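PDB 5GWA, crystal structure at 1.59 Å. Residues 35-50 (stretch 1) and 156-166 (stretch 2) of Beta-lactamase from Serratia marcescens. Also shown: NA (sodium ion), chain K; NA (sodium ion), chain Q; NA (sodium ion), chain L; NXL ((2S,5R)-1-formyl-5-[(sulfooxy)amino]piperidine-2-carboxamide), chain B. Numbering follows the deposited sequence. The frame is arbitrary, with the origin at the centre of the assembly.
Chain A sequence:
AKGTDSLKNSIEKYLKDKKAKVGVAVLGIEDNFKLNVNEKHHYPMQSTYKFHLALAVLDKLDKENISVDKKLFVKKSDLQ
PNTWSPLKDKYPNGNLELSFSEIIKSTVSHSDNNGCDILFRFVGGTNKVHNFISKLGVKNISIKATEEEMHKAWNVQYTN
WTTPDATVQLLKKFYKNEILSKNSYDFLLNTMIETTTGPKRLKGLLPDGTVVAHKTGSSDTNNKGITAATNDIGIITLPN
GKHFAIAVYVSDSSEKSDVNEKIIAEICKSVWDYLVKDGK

Stretch 1 (35-50) LNVNEKHHYPMQSTYK
Stretch 2 (156-166) VQYTNWTTPDA

Two short strands, 43-44 and 161-162, run antiparallel and carry the contact, which buries 874 Å² summed over both sides. Tyr43 and Thr162 form the hydrogen-bonded pair, CA atoms 5.3 Å apart: Tyr43 N donates to Thr162 O at 2.9 Å, nearly straight at 172°, and Thr162 N returns to Tyr43 O at 3.0 Å, more bent at 143°. Pro44 faces Trp161 in the non-hydrogen-bonded position, where the pairing with Trp161 asks for no amide proton; CA-CA is 4.5 Å. The ladder resumes with Met45 N to Asn160 O, 2.8 Å. Contacts of the CA-H...O kind supplement it, Trp161 CA to Tyr43 O at 3.2 Å and Pro44 CA to Asn160 O at 3.5 Å.

Past the strand, Gln46 (phi/psi 43/-130; chi1 and chi2 both m) turns its amide back, so that NE2 gives 2.9 Å to OE1 of Gln157 (chi1 p, chi2 t). Water 2 joins the backbones, accepting from Gln46 N at 2.7 Å and donating to Gln157 O at 2.8 Å.

His42 (m, chi2 -178°) stacks face to face on the six-membered ring of Trp161 (p, chi2 -106°), centroids 3.5 Å apart and planes at 7°. On the face of the sheet that Tyr43 shares with Thr162, the Tyr43 ring (m, chi2 -88°) sets CE2 3.8 Å from Pro164 CD, while its OH donates to Asn38 O at 2.6 Å, tying down the type I turn 38-41. Met45 (m, t, m) brings CG within 3.6 Å of Thr162 CG2; Thr162 (t) spends its OG1 proton on Thr163 O, 2.8 Å.

At the turn, the sodium ion of chain K links the stretches through Glu39 O at 2.8 Å and Asp165 OD1 at 2.7 Å. Thr163 (p), the N-cap residue before the helix that starts at Pro164 and runs on past Ala166, donates OG1 to the same Asp165 OD1 at 3.1 Å.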

# COMPACT_ATOMS: atom_id res chain seq x y z
N LEU A 35 15.63 24.98 -17.95
CA LEU A 35 15.17 25.77 -16.83
C LEU A 35 15.38 24.97 -15.55
O LEU A 35 15.00 23.80 -15.50
CB LEU A 35 13.69 26.10 -17.00
CG LEU A 35 13.10 27.04 -15.95
CD1 LEU A 35 12.16 28.02 -16.64
CD2 LEU A 35 12.39 26.28 -14.85
N ASN A 36 15.97 25.60 -14.53
CA ASN A 36 16.21 24.97 -13.23
C ASN A 36 15.72 25.90 -12.14
O ASN A 36 15.94 27.12 -12.22
CB ASN A 36 17.69 24.72 -13.03
CG ASN A 36 18.25 23.66 -13.94
OD1 ASN A 36 17.64 22.61 -14.17
ND2 ASN A 36 19.40 23.94 -14.51
N VAL A 37 15.06 25.35 -11.12
CA VAL A 37 14.65 26.08 -9.93
C VAL A 37 15.01 25.26 -8.70
O VAL A 37 14.66 24.08 -8.61
CB VAL A 37 13.14 26.38 -9.93
CG1 VAL A 37 12.74 27.09 -8.65
CG2 VAL A 37 12.77 27.18 -11.16
N ASN A 38 15.72 25.86 -7.75
CA ASN A 38 16.08 25.21 -6.50
C ASN A 38 16.81 23.89 -6.75
O ASN A 38 16.68 22.94 -5.99
CB ASN A 38 14.87 25.02 -5.61
CG ASN A 38 14.22 26.33 -5.25
OD1 ASN A 38 14.89 27.34 -5.04
ND2 ASN A 38 12.89 26.33 -5.19
N GLU A 39 17.65 23.86 -7.78
CA GLU A 39 18.18 22.60 -8.29
C GLU A 39 19.39 22.05 -7.57
O GLU A 39 19.82 20.93 -7.86
CB GLU A 39 18.47 22.68 -9.80
CG GLU A 39 19.75 23.43 -10.16
CD GLU A 39 19.65 24.95 -10.14
OE1 GLU A 39 18.60 25.56 -9.80
OE2 GLU A 39 20.71 25.55 -10.49
N LYS A 40 20.01 22.85 -6.69
CA LYS A 40 21.22 22.40 -6.03
C LYS A 40 20.91 21.61 -4.74
O LYS A 40 21.81 21.07 -4.12
CB LYS A 40 22.15 23.59 -5.79
CG LYS A 40 22.72 24.16 -7.09
CD LYS A 40 24.08 24.79 -6.89
CE LYS A 40 24.66 25.28 -8.21
NZ LYS A 40 25.31 24.15 -8.92
N HIS A 41 19.64 21.54 -4.35
CA HIS A 41 19.25 20.75 -3.22
C HIS A 41 19.14 19.28 -3.57
O HIS A 41 19.08 18.92 -4.77
CB HIS A 41 17.92 21.30 -2.65
CG HIS A 41 18.02 22.72 -2.20
ND1 HIS A 41 18.46 23.07 -0.94
CD2 HIS A 41 17.78 23.88 -2.85
CE1 HIS A 41 18.39 24.38 -0.81
NE2 HIS A 41 17.96 24.89 -1.95
N HIS A 42 19.06 18.43 -2.54
CA HIS A 42 18.88 17.00 -2.72
C HIS A 42 17.46 16.62 -2.34
O HIS A 42 17.02 16.88 -1.23
CB HIS A 42 19.89 16.23 -1.88
CG HIS A 42 21.28 16.34 -2.41
ND1 HIS A 42 22.36 15.69 -1.84
CD2 HIS A 42 21.76 17.01 -3.47
CE1 HIS A 42 23.44 15.94 -2.55
NE2 HIS A 42 23.11 16.73 -3.55
N TYR A 43 16.73 16.06 -3.28
CA TYR A 43 15.34 15.75 -3.07
C TYR A 43 15.15 14.24 -2.97
O TYR A 43 15.73 13.50 -3.72
CB TYR A 43 14.58 16.26 -4.30
CG TYR A 43 14.60 17.77 -4.40
CD1 TYR A 43 13.64 18.52 -3.77
CD2 TYR A 43 15.58 18.42 -5.10
CE1 TYR A 43 13.71 19.89 -3.77
CE2 TYR A 43 15.67 19.79 -5.11
CZ TYR A 43 14.72 20.53 -4.45
OH TYR A 43 14.78 21.90 -4.48
N PRO A 44 14.29 13.79 -2.07
CA PRO A 44 14.03 12.38 -1.97
C PRO A 44 13.21 11.91 -3.16
O PRO A 44 12.20 12.53 -3.51
CB PRO A 44 13.28 12.25 -0.65
CG PRO A 44 12.65 13.59 -0.45
CD PRO A 44 13.61 14.57 -1.02
N MET A 45 13.68 10.85 -3.80
CA MET A 45 13.07 10.39 -5.06
C MET A 45 11.74 9.63 -4.86
O MET A 45 10.88 9.65 -5.76
CB MET A 45 14.05 9.51 -5.83
CG MET A 45 15.17 10.28 -6.44
SD MET A 45 16.17 9.31 -7.57
CE MET A 45 17.15 8.34 -6.44
N GLN A 46 11.63 8.89 -3.75
CA GLN A 46 10.61 7.85 -3.52
C GLN A 46 10.45 7.04 -4.80
O GLN A 46 11.47 6.68 -5.40
CB GLN A 46 9.32 8.48 -3.07
CG GLN A 46 9.29 8.84 -1.61
CD GLN A 46 9.24 7.63 -0.71
OE1 GLN A 46 9.17 6.49 -1.16
NE2 GLN A 46 9.33 7.88 0.62
N SER A 47 9.24 6.85 -5.28
CA SER A 47 9.02 5.86 -6.34
C SER A 47 9.56 6.29 -7.69
O SER A 47 9.64 5.43 -8.59
CB SER A 47 7.54 5.52 -6.52
OG SER A 47 7.00 4.75 -5.45
N THR A 48 10.01 7.54 -7.85
CA THR A 48 10.55 7.96 -9.13
C THR A 48 11.81 7.18 -9.50
O THR A 48 12.06 6.97 -10.67
CB THR A 48 10.83 9.47 -9.24
OG1 THR A 48 11.85 9.83 -8.31
CG2 THR A 48 9.54 10.27 -8.99
N TYR A 49 12.48 6.59 -8.51
CA TYR A 49 13.66 5.81 -8.82
C TYR A 49 13.40 4.48 -9.46
O TYR A 49 14.35 3.80 -9.90
CB TYR A 49 14.63 5.75 -7.66
CG TYR A 49 14.39 4.66 -6.62
CD1 TYR A 49 13.12 4.13 -6.38
CD2 TYR A 49 15.44 4.27 -5.76
CE1 TYR A 49 12.93 3.18 -5.37
CE2 TYR A 49 15.25 3.30 -4.78
CZ TYR A 49 13.97 2.80 -4.56
OH TYR A 49 13.76 1.86 -3.54
N LYS A 50 12.15 4.12 -9.61
CA LYS A 50 11.79 2.89 -10.32
C LYS A 50 12.06 3.06 -11.82
O LYS A 50 12.17 2.08 -12.56
CB LYS A 50 10.34 2.49 -10.06
CG LYS A 50 10.12 2.08 -8.60
CD LYS A 50 8.65 2.05 -8.23
CE LYS A 50 8.49 1.80 -6.74
NZ LYS A 50 7.06 1.67 -6.36
N VAL A 156 15.18 7.02 5.89
CA VAL A 156 15.87 6.23 4.88
C VAL A 156 15.58 6.74 3.45
O VAL A 156 16.44 6.72 2.57
CB VAL A 156 15.53 4.74 4.99
CG1 VAL A 156 16.19 3.96 3.87
CG2 VAL A 156 15.93 4.19 6.36
N GLN A 157 14.39 7.28 3.25
CA GLN A 157 14.03 7.87 1.95
C GLN A 157 14.98 8.97 1.46
O GLN A 157 15.14 9.17 0.28
CB GLN A 157 12.59 8.41 1.93
CG GLN A 157 12.34 9.56 2.89
CD GLN A 157 10.87 9.84 3.07
OE1 GLN A 157 10.18 10.20 2.10
NE2 GLN A 157 10.43 9.89 4.31
N TYR A 158 15.57 9.73 2.39
CA TYR A 158 16.44 10.81 1.99
C TYR A 158 17.78 10.27 1.43
O TYR A 158 18.52 11.03 0.79
CB TYR A 158 16.66 11.82 3.14
CG TYR A 158 15.41 12.57 3.54
CD1 TYR A 158 15.08 13.77 2.93
CD2 TYR A 158 14.60 12.08 4.55
CE1 TYR A 158 13.93 14.47 3.32
CE2 TYR A 158 13.46 12.76 4.93
CZ TYR A 158 13.13 13.94 4.29
OH TYR A 158 12.01 14.62 4.71
N THR A 159 18.09 8.99 1.67
CA THR A 159 19.30 8.42 1.09
C THR A 159 19.17 8.12 -0.39
O THR A 159 20.17 7.92 -1.09
CB THR A 159 19.80 7.17 1.82
OG1 THR A 159 18.90 6.07 1.64
CG2 THR A 159 19.95 7.44 3.29
N ASN A 160 17.92 8.03 -0.86
CA ASN A 160 17.62 7.90 -2.27
C ASN A 160 17.28 9.28 -2.83
O ASN A 160 16.11 9.67 -2.91
CB ASN A 160 16.43 6.99 -2.50
CG ASN A 160 16.73 5.54 -2.23
OD1 ASN A 160 17.81 5.05 -2.52
ND2 ASN A 160 15.75 4.84 -1.75
N TRP A 161 18.30 10.06 -3.16
CA TRP A 161 18.12 11.46 -3.49
C TRP A 161 18.58 11.80 -4.88
O TRP A 161 19.35 11.04 -5.50
CB TRP A 161 18.85 12.36 -2.47
CG TRP A 161 20.35 12.12 -2.36
CD1 TRP A 161 21.00 11.50 -1.33
CD2 TRP A 161 21.38 12.66 -3.21
NE1 TRP A 161 22.37 11.48 -1.57
CE2 TRP A 161 22.62 12.23 -2.69
CE3 TRP A 161 21.38 13.45 -4.35
CZ2 TRP A 161 23.83 12.52 -3.33
CZ3 TRP A 161 22.59 13.76 -4.95
CH2 TRP A 161 23.79 13.29 -4.42
N THR A 162 18.16 12.96 -5.35
CA THR A 162 18.54 13.45 -6.65
C THR A 162 18.54 14.96 -6.69
O THR A 162 17.79 15.60 -5.95
CB THR A 162 17.58 12.90 -7.74
OG1 THR A 162 18.13 13.12 -9.03
CG2 THR A 162 16.21 13.56 -7.64
N THR A 163 19.30 15.52 -7.63
CA THR A 163 19.01 16.86 -8.06
C THR A 163 18.00 16.81 -9.20
O THR A 163 17.88 15.82 -9.89
CB THR A 163 20.23 17.62 -8.55
OG1 THR A 163 20.82 16.93 -9.65
CG2 THR A 163 21.25 17.83 -7.42
N PRO A 164 17.22 17.88 -9.38
CA PRO A 164 16.19 17.78 -10.45
C PRO A 164 16.78 17.80 -11.85
O PRO A 164 16.23 17.19 -12.77
CB PRO A 164 15.27 18.96 -10.22
CG PRO A 164 15.71 19.62 -8.96
CD PRO A 164 17.05 19.07 -8.54
N ASP A 165 17.86 18.55 -12.04
CA ASP A 165 18.54 18.59 -13.32
C ASP A 165 19.19 17.26 -13.68
O ASP A 165 19.09 16.85 -14.83
CB ASP A 165 19.51 19.77 -13.43
CG ASP A 165 20.54 19.82 -12.33
OD1 ASP A 165 20.24 19.59 -11.14
OD2 ASP A 165 21.70 20.15 -12.64
N ALA A 166 19.66 16.51 -12.69
CA ALA A 166 20.13 15.15 -12.98
C ALA A 166 18.99 14.36 -13.63
O ALA A 166 19.19 13.59 -14.59
CB ALA A 166 20.62 14.45 -11.75
NA NA K . 22.11 20.65 -9.45
NA NA Q . 11.85 6.38 4.50
NA NA L . 22.95 17.72 -11.17
OAC NXL B . 6.71 6.67 -4.27
CAN NXL B . 6.34 5.52 -4.47
N NXL B . 5.53 4.89 -3.74
CAJ NXL B . 4.90 3.66 -4.20
CA NXL B . 5.08 5.47 -2.49
C NXL B . 5.49 4.74 -1.26
O NXL B . 6.04 3.65 -1.31
NAA NXL B . 5.09 5.30 -0.11
CB NXL B . 3.58 5.61 -2.53
CAH NXL B . 2.87 4.37 -3.01
CAO NXL B . 3.42 3.89 -4.35
NAK NXL B . 3.12 4.74 -5.53
OAL NXL B . 2.85 6.01 -5.29
SAR NXL B . 3.09 6.96 -6.47
OAD NXL B . 1.80 7.10 -7.05
OAE NXL B . 3.48 8.29 -6.15
OAG NXL B . 4.41 6.34 -7.20
O HOH W 1 23.64 22.72 -10.37
O HOH W 2 13.19 8.34 -1.57
O HOH W 3 9.40 6.54 3.24
O HOH W 4 24.41 20.51 -8.05
O HOH W 5 23.63 15.76 -12.94